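Local coordinates for ATP-dependent Clp protease proteolytic subunit (Plasmodium falciparum, PDB 4GM2), which forms the inactive subunit of the apicoplast caseinolytic (Clp) protease complex, and probably contributes to its ring assembly rather than to peptide hydrolysis, at residues P60-N66 against Y100-K106; K168-K172 against D194-I198; S34-Y38 against N66-D70. All blocks are in the same frame, centred on the assembly; numbering follows the deposited sequence.

Contacts 1 and 3 are built on the same strand, 61-67, and share Asn66, whereas contact 2 lies about 17 and 21 Å from them respectively, centre to centre. Contact 1 joins two inner strands of the parallel sheet, is the most buried and combines regular backbone hydrogen bonds with an aromatic cluster that reaches the second subunit. Contact 3, partly buried and also touching that subunit, follows where the strand runs out, and there a serine hydroxyl and one backbone bond replace the sheet pattern; the backbone O of Lys106 probably accepts a hydrogen bond from Ser67 N. Contact 2, the one with exposed residues, joins two helix ends through apolar, CH-pi and weak charge interactions.

Contact 1 (P60-N66 against Y100-K106); sequences PIHLYIN and YTYCLGK
Tyr64 and Tyr102 lie on one face of two neighbouring parallel strands, their rings in an offset stack with centroids 4.3 Å apart and planes inclined by 11°. Between the two strands the backbone bonds alternate in the parallel pattern: Tyr100 N to Ile61 O, Leu63 N to Tyr100 O, Tyr102 N to Leu63 O and Ile65 N to Tyr102 O, the last at 2.7 Å. Leu104 N closes the series on Ile65 O (2.8 Å) as the strand pairing gives way to a corner at Leu104 and Gly105. Beyond that corner a side chain substitutes for the main chain: Asn66, with CG anti to the backbone N (chi1 -170°), presents OD1 to Lys106 N at 2.9 Å, the donor tilted 22° from the carbonyl plane.

The Tyr102 hydroxyl meets His62 ND1 at the imidazole edge, 2.7 Å away, in a hydrogen bond whose donor may be either group. Tyr64 OH instead bonds to Tyr54 OH of the second subunit, whose ring also meets His62 edge-to-face. Tyr100 completes the aromatic cluster; Pro60 CB sits over its face, 4.1 Å from the centroid, in a CH-pi contact. Leu104 CD1 comes to the edge of the Tyr64 ring, 3.5 Å from Tyr64 CD2. On the other face, the Leu63 and Thr101 side chains lie side by side, CD2 of the one near CG2 of the other, while Thr101 OG1 is satisfied by Ala115 O.

The two strands belong to a beta-alpha-beta crossover through helix 81-94 in the parallel sheet of the ClpP fold. Strand 30-33 flanks 61-67 and strand 123-125 flanks 99-103, while Leu63 and Ile65 pack on helix 110-116 and the tyrosine-bearing face adjoins the second subunit.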
loop_
_atom_site.group_PDB
_atom_site.type_symbol
_atom_site.label_atom_id
_atom_site.label_comp_id
_atom_site.label_asym_id
_atom_site.label_seq_id
_atom_site.Cartn_x
_atom_site.Cartn_y
_atom_site.Cartn_z
ATOM N N PRO A 60 21.656 2.519 27.080
ATOM C CA PRO A 60 20.504 1.735 27.530
ATOM C C PRO A 60 19.377 1.612 26.501
ATOM O O PRO A 60 19.060 2.576 25.793
ATOM C CB PRO A 60 20.019 2.499 28.766
ATOM C CG PRO A 60 21.242 3.164 29.284
ATOM C CD PRO A 60 22.036 3.546 28.066
ATOM N N ILE A 61 18.799 0.416 26.421
ATOM C CA ILE A 61 17.630 0.152 25.587
ATOM C C ILE A 61 16.419 -0.081 26.494
ATOM O O ILE A 61 16.517 -0.777 27.504
ATOM C CB ILE A 61 17.867 -1.054 24.657
ATOM C CG1 ILE A 61 18.990 -0.731 23.665
ATOM C CG2 ILE A 61 16.583 -1.439 23.929
ATOM C CD1 ILE A 61 19.564 -1.938 22.954
ATOM N N HIS A 62 15.288 0.515 26.133
ATOM C CA HIS A 62 14.100 0.465 26.971
ATOM C C HIS A 62 13.064 -0.453 26.399
ATOM O O HIS A 62 12.347 -0.100 25.455
ATOM C CB HIS A 62 13.542 1.865 27.180
ATOM C CG HIS A 62 14.536 2.825 27.783
ATOM N ND1 HIS A 62 14.707 2.950 29.112
ATOM C CD2 HIS A 62 15.436 3.704 27.186
ATOM C CE1 HIS A 62 15.661 3.866 29.357
ATOM N NE2 HIS A 62 16.108 4.327 28.177
ATOM N N LEU A 63 12.985 -1.651 26.970
ATOM C CA LEU A 63 12.039 -2.665 26.531
ATOM C C LEU A 63 10.749 -2.601 27.341
ATOM O O LEU A 63 10.695 -3.062 28.481
ATOM C CB LEU A 63 12.664 -4.061 26.633
ATOM C CG LEU A 63 11.817 -5.274 26.241
ATOM C CD1 LEU A 63 11.279 -5.147 24.827
ATOM C CD2 LEU A 63 12.629 -6.548 26.389
ATOM N N TYR A 64 9.715 -2.020 26.744
ATOM C CA TYR A 64 8.407 -1.947 27.381
ATOM C C TYR A 64 7.589 -3.179 27.020
ATOM O O TYR A 64 7.523 -3.571 25.850
ATOM C CB TYR A 64 7.673 -0.668 26.965
ATOM C CG TYR A 64 8.226 0.590 27.594
ATOM C CD1 TYR A 64 9.341 1.236 27.055
ATOM C CD2 TYR A 64 7.631 1.139 28.724
ATOM C CE1 TYR A 64 9.849 2.390 27.632
ATOM C CE2 TYR A 64 8.131 2.292 29.309
ATOM C CZ TYR A 64 9.238 2.913 28.759
ATOM O OH TYR A 64 9.726 4.057 29.340
ATOM N N ILE A 65 6.967 -3.786 28.026
ATOM C CA ILE A 65 6.258 -5.046 27.830
ATOM C C ILE A 65 4.813 -4.983 28.293
ATOM O O ILE A 65 4.531 -4.641 29.441
ATOM C CB ILE A 65 6.985 -6.222 28.521
ATOM C CG1 ILE A 65 8.359 -6.449 27.876
ATOM C CG2 ILE A 65 6.151 -7.492 28.436
ATOM C CD1 ILE A 65 9.282 -7.344 28.671
ATOM N N ASN A 66 3.906 -5.298 27.374
ATOM C CA ASN A 66 2.498 -5.512 27.686
ATOM C C ASN A 66 2.001 -6.663 26.821
ATOM O O ASN A 66 1.450 -6.451 25.741
ATOM C CB ASN A 66 1.687 -4.239 27.440
ATOM C CG ASN A 66 0.269 -4.332 27.976
ATOM O OD1 ASN A 66 -0.033 -5.156 28.837
ATOM N ND2 ASN A 66 -0.609 -3.478 27.468
ATOM N N TYR A 100 16.678 -2.135 29.919
ATOM C CA TYR A 100 15.767 -1.985 31.043
ATOM C C TYR A 100 14.409 -2.494 30.595
ATOM O O TYR A 100 14.004 -2.241 29.464
ATOM C CB TYR A 100 15.647 -0.514 31.466
ATOM C CG TYR A 100 16.950 0.219 31.749
ATOM C CD1 TYR A 100 18.143 -0.474 31.999
ATOM C CD2 TYR A 100 16.978 1.615 31.806
ATOM C CE1 TYR A 100 19.323 0.201 32.268
ATOM C CE2 TYR A 100 18.153 2.301 32.076
ATOM C CZ TYR A 100 19.323 1.592 32.307
ATOM O OH TYR A 100 20.494 2.272 32.576
ATOM N N THR A 101 13.708 -3.209 31.470
ATOM C CA THR A 101 12.358 -3.685 31.156
ATOM C C THR A 101 11.296 -2.952 31.978
ATOM O O THR A 101 11.514 -2.639 33.154
ATOM C CB THR A 101 12.212 -5.212 31.335
ATOM O OG1 THR A 101 12.664 -5.594 32.639
ATOM C CG2 THR A 101 13.021 -5.960 30.292
ATOM N N TYR A 102 10.160 -2.665 31.342
ATOM C CA TYR A 102 9.034 -1.993 31.995
ATOM C C TYR A 102 7.751 -2.744 31.676
ATOM O O TYR A 102 7.372 -2.838 30.509
ATOM C CB TYR A 102 8.892 -0.556 31.488
ATOM C CG TYR A 102 10.159 0.273 31.503
ATOM C CD1 TYR A 102 11.148 0.096 30.529
ATOM C CD2 TYR A 102 10.356 1.258 32.470
ATOM C CE1 TYR A 102 12.302 0.856 30.537
ATOM C CE2 TYR A 102 11.507 2.028 32.482
ATOM C CZ TYR A 102 12.475 1.821 31.515
ATOM O OH TYR A 102 13.617 2.578 31.523
ATOM N N CYS A 103 7.081 -3.286 32.692
ATOM C CA CYS A 103 5.800 -3.946 32.451
ATOM C C CYS A 103 4.663 -2.943 32.537
ATOM O O CYS A 103 4.448 -2.320 33.578
ATOM C CB CYS A 103 5.555 -5.120 33.397
ATOM S SG CYS A 103 4.036 -6.033 33.001
ATOM N N LEU A 104 3.939 -2.804 31.429
ATOM C CA LEU A 104 2.893 -1.797 31.289
ATOM C C LEU A 104 1.473 -2.317 31.531
ATOM O O LEU A 104 0.505 -1.574 31.366
ATOM C CB LEU A 104 2.988 -1.144 29.906
ATOM C CG LEU A 104 3.631 0.241 29.777
ATOM C CD1 LEU A 104 4.850 0.423 30.670
ATOM C CD2 LEU A 104 3.981 0.495 28.325
ATOM N N GLY A 105 1.353 -3.582 31.928
ATOM C CA GLY A 105 0.049 -4.195 32.167
ATOM C C GLY A 105 0.138 -5.685 32.420
ATOM O O GLY A 105 -0.147 -6.152 33.520
ATOM N N LYS A 106 0.534 -6.430 31.393
ATOM C CA LYS A 106 0.644 -7.884 31.474
ATOM C C LYS A 106 2.013 -8.366 31.003
ATOM O O LYS A 106 2.574 -7.845 30.040
ATOM C CB LYS A 106 -0.447 -8.551 30.631
ATOM C CG LYS A 106 -1.863 -8.373 31.159
ATOM C CD LYS A 106 -2.914 -8.694 30.105
ATOM C CE LYS A 106 -3.033 -7.580 29.071
ATOM N NZ LYS A 106 -4.159 -7.795 28.119
#

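Contact 2 (K168-K172 against D194-I198); sequences KNTEK and DFKLI
Thr170 and Lys196 bring two helix ends together, their CA atoms 4.7 Å apart, with the backbone leaving helical geometry through a positive phi in both segments, at Glu171 and at Lys196. The latter is part of a Schellman motif that ends helix 189-194. Two carbonyl oxygens, of Asn169 and Lys196, face each other as acceptors; Arg123 bonds to the first through NH1 and weakly to the second through NH2, which probably offsets the repulsion between the two oxygens.

The side chains meet mainly around Phe195. Its CG is anti to the backbone N (chi1 -163°), which turns one ring face to Lys172, whose chain bends at chi2 and again at chi4. Lys172 CE thereby lies over the ring centre, 3.8 Å from the centroid, in a CH-pi contact, while the ammonium is too distant for more than a weak cation-pi attraction. Thr170 CG2 approaches the same ring obliquely, 3.9 Å from Phe195 CE2, and also touches Leu197 CD2; its OG1 bonds back to Ile166 O. Helix 174-180 adds Ile177 beside Thr170, Lys172 and Phe195. Lys196 crosses Glu171 at about a right angle, its NZ 4.4 Å from Glu171 OE1, too far for a salt bridge.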
loop_
_atom_site.group_PDB
_atom_site.type_symbol
_atom_site.label_atom_id
_atom_site.label_comp_id
_atom_site.label_asym_id
_atom_site.label_seq_id
_atom_site.Cartn_x
_atom_site.Cartn_y
_atom_site.Cartn_z
ATOM N N LYS A 168 18.184 -17.962 37.585
ATOM C CA LYS A 168 19.205 -16.917 37.609
ATOM C C LYS A 168 18.600 -15.535 37.853
ATOM O O LYS A 168 19.116 -14.770 38.668
ATOM C CB LYS A 168 20.024 -16.917 36.314
ATOM C CG LYS A 168 21.375 -16.219 36.441
ATOM C CD LYS A 168 22.055 -15.992 35.095
ATOM C CE LYS A 168 21.599 -14.693 34.440
ATOM N NZ LYS A 168 22.311 -14.422 33.159
ATOM N N ASN A 169 17.511 -15.229 37.147
ATOM C CA ASN A 169 16.840 -13.930 37.241
ATOM C C ASN A 169 16.278 -13.634 38.630
ATOM O O ASN A 169 16.318 -12.492 39.096
ATOM C CB ASN A 169 15.717 -13.821 36.197
ATOM C CG ASN A 169 16.229 -13.856 34.763
ATOM O OD1 ASN A 169 17.434 -13.857 34.513
ATOM N ND2 ASN A 169 15.305 -13.884 33.810
ATOM N N THR A 170 15.764 -14.669 39.287
ATOM C CA THR A 170 15.093 -14.522 40.577
ATOM C C THR A 170 16.008 -14.822 41.766
ATOM O O THR A 170 15.609 -14.639 42.918
ATOM C CB THR A 170 13.860 -15.440 40.666
ATOM O OG1 THR A 170 14.268 -16.799 40.467
ATOM C CG2 THR A 170 12.818 -15.061 39.613
ATOM N N GLU A 171 17.226 -15.279 41.474
ATOM C CA GLU A 171 18.218 -15.662 42.490
ATOM C C GLU A 171 17.721 -16.798 43.378
ATOM O O GLU A 171 17.856 -16.751 44.601
ATOM C CB GLU A 171 18.643 -14.455 43.336
ATOM C CG GLU A 171 19.494 -13.441 42.592
ATOM C CD GLU A 171 19.649 -12.136 43.346
ATOM O OE1 GLU A 171 19.308 -12.089 44.548
ATOM O OE2 GLU A 171 20.113 -11.152 42.732
ATOM N N LYS A 172 17.141 -17.816 42.747
ATOM C CA LYS A 172 16.599 -18.973 43.456
ATOM C C LYS A 172 17.190 -20.266 42.906
ATOM O O LYS A 172 17.683 -20.287 41.773
ATOM C CB LYS A 172 15.071 -18.999 43.353
ATOM C CG LYS A 172 14.419 -17.664 43.658
ATOM C CD LYS A 172 13.064 -17.814 44.318
ATOM C CE LYS A 172 12.463 -16.447 44.619
ATOM N NZ LYS A 172 13.353 -15.566 45.431
ATOM N N ASP A 194 8.851 -9.117 45.318
ATOM C CA ASP A 194 9.231 -10.033 46.394
ATOM C C ASP A 194 9.880 -11.307 45.857
ATOM O O ASP A 194 10.852 -11.805 46.425
ATOM C CB ASP A 194 8.009 -10.384 47.249
ATOM C CG ASP A 194 8.381 -10.802 48.658
ATOM O OD1 ASP A 194 8.181 -11.986 49.011
ATOM O OD2 ASP A 194 8.878 -9.943 49.416
ATOM N N PHE A 195 9.341 -11.824 44.755
ATOM C CA PHE A 195 9.859 -13.038 44.127
ATOM C C PHE A 195 11.117 -12.741 43.308
ATOM O O PHE A 195 11.772 -13.658 42.804
ATOM C CB PHE A 195 8.782 -13.687 43.251
ATOM C CG PHE A 195 9.062 -15.124 42.901
ATOM C CD1 PHE A 195 8.810 -16.141 43.817
ATOM C CD2 PHE A 195 9.564 -15.463 41.647
ATOM C CE1 PHE A 195 9.061 -17.464 43.495
ATOM C CE2 PHE A 195 9.819 -16.785 41.320
ATOM C CZ PHE A 195 9.568 -17.787 42.245
ATOM N N LYS A 196 11.450 -11.453 43.202
ATOM C CA LYS A 196 12.628 -10.966 42.470
ATOM C C LYS A 196 12.541 -11.142 40.952
ATOM O O LYS A 196 13.562 -11.263 40.274
ATOM C CB LYS A 196 13.927 -11.552 43.040
ATOM C CG LYS A 196 14.529 -10.703 44.146
ATOM C CD LYS A 196 15.526 -11.474 44.994
ATOM C CE LYS A 196 14.870 -12.034 46.244
ATOM N NZ LYS A 196 15.895 -12.456 47.236
ATOM N N LEU A 197 11.314 -11.143 40.434
ATOM C CA LEU A 197 11.068 -11.063 38.997
ATOM C C LEU A 197 11.293 -9.634 38.519
ATOM O O LEU A 197 11.644 -9.389 37.363
ATOM C CB LEU A 197 9.625 -11.471 38.681
ATOM C CG LEU A 197 9.248 -12.950 38.586
ATOM C CD1 LEU A 197 7.735 -13.096 38.538
ATOM C CD2 LEU A 197 9.886 -13.612 37.373
ATOM N N ILE A 198 11.079 -8.699 39.440
ATOM C CA ILE A 198 11.037 -7.271 39.169
ATOM C C ILE A 198 11.809 -6.588 40.298
ATOM O O ILE A 198 11.951 -7.150 41.389
ATOM C CB ILE A 198 9.560 -6.788 39.139
ATOM C CG1 ILE A 198 8.837 -7.291 37.878
ATOM C CG2 ILE A 198 9.436 -5.275 39.287
ATOM C CD1 ILE A 198 9.386 -6.780 36.560
#

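Contact 3 (S34-Y38 against N66-D70); sequences SSPIY and NSTGD
Ser67 reaches across to the main chain of Ser35, its hydroxyl lying anti to the backbone N (chi1 179°) and thus directed at the facing backbone. Ser67 OG donates to Ser35 O at 2.7 Å, coming from above the carbonyl plane, 35° out of it. The same hydroxyl oxygen accepts the N-H of Gly69, with Gly69 N 3.0 Å from Ser67 OG, closing an ST turn, so a single hydroxyl joins segment 34-38 to its own turn. Ile37 CG1 packs against this oxygen, 3.8 Å from Ser67 OG.

Pro36 and Thr68 lie side by side and point the same way, Pro36 CG being 3.9 Å from Thr68 OG1, which itself bonds to Ile71 O. Past them Ile37, the centre of an inverse gamma turn, gives its N-H to Gly69 O, with Ile37 N 2.7 Å from that oxygen and an angle of 160° at the hydrogen. Gly69 carries a positive phi, a conformation that favours glycine.

Helix 110-116 covers Ile37 and Ser67, and helix 39-55 begins directly after Tyr38. The turn following strand 61-67 probably corresponds to the glycine-rich loop that in active ClpP relatives contributes to the oxyanion hole.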
loop_
_atom_site.group_PDB
_atom_site.type_symbol
_atom_site.label_atom_id
_atom_site.label_comp_id
_atom_site.label_asym_id
_atom_site.label_seq_id
_atom_site.Cartn_x
_atom_site.Cartn_y
_atom_site.Cartn_z
ATOM N N SER A 34 3.826 -5.054 22.662
ATOM C CA SER A 34 2.453 -4.728 23.051
ATOM C C SER A 34 1.438 -5.697 22.465
ATOM O O SER A 34 0.297 -5.323 22.201
ATOM C CB SER A 34 2.111 -3.309 22.613
ATOM O OG SER A 34 2.292 -3.169 21.217
ATOM N N SER A 35 1.865 -6.940 22.268
ATOM C CA SER A 35 1.030 -7.974 21.676
ATOM C C SER A 35 1.537 -9.347 22.110
ATOM O O SER A 35 2.589 -9.443 22.740
ATOM C CB SER A 35 1.076 -7.867 20.150
ATOM O OG SER A 35 2.375 -8.156 19.669
ATOM N N PRO A 36 0.792 -10.418 21.780
ATOM C CA PRO A 36 1.361 -11.761 21.902
ATOM C C PRO A 36 2.649 -11.874 21.086
ATOM O O PRO A 36 2.780 -11.218 20.056
ATOM C CB PRO A 36 0.281 -12.649 21.287
ATOM C CG PRO A 36 -0.987 -11.910 21.522
ATOM C CD PRO A 36 -0.645 -10.452 21.451
ATOM N N ILE A 37 3.598 -12.686 21.539
ATOM C CA ILE A 37 4.862 -12.826 20.814
ATOM C C ILE A 37 4.722 -13.838 19.671
ATOM O O ILE A 37 5.111 -15.004 19.801
ATOM C CB ILE A 37 6.052 -13.174 21.747
ATOM C CG1 ILE A 37 5.994 -12.339 23.031
ATOM C CG2 ILE A 37 7.385 -12.969 21.024
ATOM C CD1 ILE A 37 7.075 -12.671 24.035
ATOM N N TYR A 38 4.144 -13.375 18.561
ATOM C CA TYR A 38 4.060 -14.149 17.319
ATOM C C TYR A 38 5.461 -14.374 16.744
ATOM O O TYR A 38 6.388 -13.637 17.085
ATOM C CB TYR A 38 3.222 -13.402 16.278
ATOM C CG TYR A 38 1.820 -13.044 16.711
ATOM C CD1 TYR A 38 1.516 -11.755 17.148
ATOM C CD2 TYR A 38 0.790 -13.985 16.664
ATOM C CE1 TYR A 38 0.233 -11.416 17.542
ATOM C CE2 TYR A 38 -0.499 -13.655 17.054
ATOM C CZ TYR A 38 -0.769 -12.373 17.494
ATOM O OH TYR A 38 -2.043 -12.039 17.882
ATOM N N ASN A 66 3.906 -5.298 27.374
ATOM C CA ASN A 66 2.498 -5.512 27.686
ATOM C C ASN A 66 2.001 -6.663 26.821
ATOM O O ASN A 66 1.450 -6.451 25.741
ATOM C CB ASN A 66 1.687 -4.239 27.440
ATOM C CG ASN A 66 0.269 -4.332 27.976
ATOM O OD1 ASN A 66 -0.033 -5.156 28.837
ATOM N ND2 ASN A 66 -0.609 -3.478 27.468
ATOM N N SER A 67 2.215 -7.885 27.301
ATOM C CA SER A 67 2.038 -9.083 26.481
ATOM C C SER A 67 1.483 -10.271 27.258
ATOM O O SER A 67 1.729 -10.411 28.458
ATOM C CB SER A 67 3.376 -9.477 25.854
ATOM O OG SER A 67 3.249 -10.642 25.062
ATOM N N THR A 68 0.748 -11.127 26.549
ATOM C CA THR A 68 0.229 -12.379 27.109
ATOM C C THR A 68 1.101 -13.571 26.698
ATOM O O THR A 68 0.698 -14.734 26.827
ATOM C CB THR A 68 -1.249 -12.617 26.724
ATOM O OG1 THR A 68 -1.396 -12.592 25.296
ATOM C CG2 THR A 68 -2.143 -11.546 27.340
ATOM N N GLY A 69 2.303 -13.270 26.210
ATOM C CA GLY A 69 3.286 -14.291 25.865
ATOM C C GLY A 69 2.990 -14.993 24.559
ATOM O O GLY A 69 2.722 -14.345 23.548
ATOM N N ASP A 70 3.033 -16.324 24.587
ATOM C CA ASP A 70 2.792 -17.142 23.395
ATOM C C ASP A 70 1.357 -17.652 23.281
ATOM O O ASP A 70 1.046 -18.428 22.378
ATOM C CB ASP A 70 3.776 -18.315 23.327
ATOM C CG ASP A 70 3.607 -19.301 24.475
ATOM O OD1 ASP A 70 3.075 -18.917 25.539
ATOM O OD2 ASP A 70 4.021 -20.468 24.308
#